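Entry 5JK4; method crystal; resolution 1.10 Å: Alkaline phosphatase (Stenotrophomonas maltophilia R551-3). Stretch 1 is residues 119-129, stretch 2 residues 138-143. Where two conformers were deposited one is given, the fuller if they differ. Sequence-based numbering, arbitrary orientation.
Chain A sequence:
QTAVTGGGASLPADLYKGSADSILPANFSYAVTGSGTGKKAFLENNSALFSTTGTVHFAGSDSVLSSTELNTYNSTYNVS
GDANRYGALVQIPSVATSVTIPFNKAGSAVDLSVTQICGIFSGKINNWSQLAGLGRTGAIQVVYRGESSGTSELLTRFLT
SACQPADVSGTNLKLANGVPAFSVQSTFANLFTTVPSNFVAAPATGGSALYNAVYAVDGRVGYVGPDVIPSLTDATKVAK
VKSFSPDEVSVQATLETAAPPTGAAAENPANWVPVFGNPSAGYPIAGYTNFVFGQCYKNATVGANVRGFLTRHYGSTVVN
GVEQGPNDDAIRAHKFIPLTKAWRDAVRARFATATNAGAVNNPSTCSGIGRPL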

# COMPACT_ATOMS: atom_id res chain seq x y z
N GLY A 119 12.76 -5.38 17.55
CA GLY A 119 14.09 -5.95 17.64
C GLY A 119 14.47 -6.76 16.41
O GLY A 119 15.61 -6.71 15.95
N ILE A 120 13.53 -7.53 15.88
CA ILE A 120 13.81 -8.35 14.70
C ILE A 120 14.13 -7.46 13.50
O ILE A 120 15.13 -7.66 12.80
CB ILE A 120 12.64 -9.30 14.40
CG1 ILE A 120 12.53 -10.37 15.49
CG2 ILE A 120 12.82 -9.95 13.03
CD1 ILE A 120 11.20 -11.12 15.48
N PHE A 121 13.28 -6.48 13.23
CA PHE A 121 13.42 -5.70 12.01
C PHE A 121 14.50 -4.62 12.09
O PHE A 121 14.85 -4.04 11.06
CB PHE A 121 12.06 -5.14 11.55
CG PHE A 121 11.20 -6.21 10.96
CD1 PHE A 121 11.47 -6.71 9.69
CD2 PHE A 121 10.16 -6.79 11.68
CE1 PHE A 121 10.72 -7.72 9.16
CE2 PHE A 121 9.41 -7.81 11.14
CZ PHE A 121 9.69 -8.28 9.87
N SER A 122 15.04 -4.37 13.28
CA SER A 122 16.18 -3.48 13.45
C SER A 122 17.51 -4.22 13.46
O SER A 122 18.55 -3.56 13.37
CB SER A 122 16.06 -2.68 14.75
OG SER A 122 16.12 -3.52 15.88
N GLY A 123 17.51 -5.54 13.63
CA GLY A 123 18.72 -6.32 13.75
C GLY A 123 19.16 -6.59 15.17
O GLY A 123 20.10 -7.38 15.37
N LYS A 124 18.50 -5.99 16.17
CA LYS A 124 18.84 -6.20 17.57
C LYS A 124 18.64 -7.64 18.00
O LYS A 124 19.42 -8.19 18.79
CB LYS A 124 17.96 -5.30 18.43
CG LYS A 124 18.30 -5.24 19.91
CD LYS A 124 17.41 -4.19 20.60
CE LYS A 124 17.56 -4.18 22.11
NZ LYS A 124 18.88 -3.66 22.52
N ILE A 125 17.56 -8.26 17.53
CA ILE A 125 17.26 -9.66 17.79
C ILE A 125 17.60 -10.39 16.50
O ILE A 125 16.92 -10.21 15.48
CB ILE A 125 15.79 -9.85 18.19
CG1 ILE A 125 15.51 -9.11 19.50
CG2 ILE A 125 15.43 -11.34 18.28
CD1 ILE A 125 14.05 -9.13 19.91
N ASN A 126 18.65 -11.20 16.55
CA ASN A 126 19.21 -11.80 15.34
C ASN A 126 19.36 -13.31 15.46
O ASN A 126 19.91 -13.94 14.55
CB ASN A 126 20.54 -11.14 15.01
CG ASN A 126 21.40 -11.03 16.21
OD1 ASN A 126 21.85 -12.04 16.75
ND2 ASN A 126 21.59 -9.81 16.71
N ASN A 127 18.86 -13.90 16.54
CA ASN A 127 18.88 -15.34 16.74
C ASN A 127 17.58 -15.74 17.42
O ASN A 127 17.12 -15.07 18.34
CB ASN A 127 20.11 -15.74 17.59
CG ASN A 127 20.34 -17.25 17.63
OD1 ASN A 127 19.60 -17.99 18.27
ND2 ASN A 127 21.39 -17.71 16.97
N TRP A 128 16.99 -16.85 16.96
CA TRP A 128 15.70 -17.28 17.49
C TRP A 128 15.75 -17.55 18.99
O TRP A 128 14.73 -17.44 19.67
CB TRP A 128 15.20 -18.52 16.74
CG TRP A 128 14.69 -18.18 15.38
CD1 TRP A 128 15.38 -18.23 14.20
CD2 TRP A 128 13.37 -17.73 15.06
NE1 TRP A 128 14.57 -17.82 13.17
CE2 TRP A 128 13.33 -17.50 13.67
CE3 TRP A 128 12.22 -17.47 15.82
CZ2 TRP A 128 12.18 -17.05 13.02
CZ3 TRP A 128 11.09 -17.02 15.17
CH2 TRP A 128 11.08 -16.81 13.79
N SER A 129 16.92 -17.90 19.52
CA SER A 129 17.02 -18.17 20.95
C SER A 129 16.83 -16.91 21.78
O SER A 129 16.59 -17.02 22.99
CB SER A 129 18.37 -18.79 21.27
OG SER A 129 19.42 -17.89 20.95
N GLY A 138 18.82 -20.59 16.49
CA GLY A 138 19.47 -20.42 15.20
C GLY A 138 19.35 -19.02 14.66
O GLY A 138 18.51 -18.22 15.09
N ALA A 139 20.16 -18.70 13.66
CA ALA A 139 20.18 -17.36 13.11
C ALA A 139 18.82 -16.97 12.54
O ALA A 139 18.14 -17.76 11.89
CB ALA A 139 21.22 -17.27 12.00
N ILE A 140 18.45 -15.71 12.76
CA ILE A 140 17.34 -15.08 12.06
C ILE A 140 17.92 -14.35 10.85
O ILE A 140 18.83 -13.53 11.00
CB ILE A 140 16.59 -14.08 12.96
CG1 ILE A 140 15.99 -14.78 14.18
CG2 ILE A 140 15.53 -13.30 12.16
CD1 ILE A 140 15.40 -13.81 15.19
N GLN A 141 17.38 -14.63 9.67
CA GLN A 141 17.69 -13.86 8.48
C GLN A 141 16.41 -13.16 8.04
O GLN A 141 15.39 -13.81 7.85
CB GLN A 141 18.22 -14.77 7.37
CG GLN A 141 18.68 -14.05 6.14
CD GLN A 141 19.40 -14.97 5.16
OE1 GLN A 141 18.97 -16.09 4.90
NE2 GLN A 141 20.50 -14.49 4.61
N VAL A 142 16.47 -11.84 7.92
CA VAL A 142 15.32 -11.02 7.56
C VAL A 142 15.35 -10.78 6.07
O VAL A 142 16.33 -10.24 5.55
CB VAL A 142 15.33 -9.68 8.33
CG1 VAL A 142 14.15 -8.81 7.89
CG2 VAL A 142 15.31 -9.92 9.83
N VAL A 143 14.27 -11.15 5.38
CA VAL A 143 14.12 -10.88 3.95
C VAL A 143 13.35 -9.57 3.79
O VAL A 143 12.28 -9.39 4.38
CB VAL A 143 13.39 -12.01 3.23
CG1 VAL A 143 13.47 -11.80 1.74
CG2 VAL A 143 13.97 -13.37 3.59
O HOH W 1 21.59 -13.80 12.01

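The most unusual feature of this contact is the carboxamide oxygen of N127, which gathers three donors at the point where the backbones of N127 and A139 form a single, isolated beta bridge. N127 OD1 accepts a hydrogen bond from G138 N across the gap (3.2 Å) and, within its own stretch, from S129 N (3.0 Å) and S129 OG (2.7 Å). The CA-to-CB bond of N127 points away overall, but the t rotamer brings the amide end back to the other stretch. Asparagine suits the site because its short side chain carries an acceptor within reach of both backbones.

Two nearly linear backbone bonds flank this residue: W128 N donates to G138 O (2.8 Å, 169°) and I140 N donates to N126 O (2.9 Å, 172°). A water then donates to both N126 O and I140 O, each at 3.0 Å. G138, at phi 120° and psi 165°, adopts a backbone in which a CB would be jammed against the preceding carbonyl oxygen; glycine is therefore the natural occupant.

The apolar half of the contact centres on I140, whose CA-to-CB bond points toward stretch 1 and which loses more area to it than any other residue here loses to its partner stretch. I140 CG1 lies over one face of the indole, 3.6 Å from the centroid of the five-membered ring of W128, while I140 CD1 reaches I125 CG2 at 4.0 Å. The flat indole thus offers a broad surface to a branched aliphatic chain.

Two residues on, the CA-to-CB bond of V142 also points toward stretch 1, whereas that of Q141 points away, the alternation expected of an extended chain. V142 CG2 packs against I120 CG2 (4.1 Å) and V142 CG1 against F121 CE1 (3.8 Å), so both methyls of this compact residue meet buried residues of the helix.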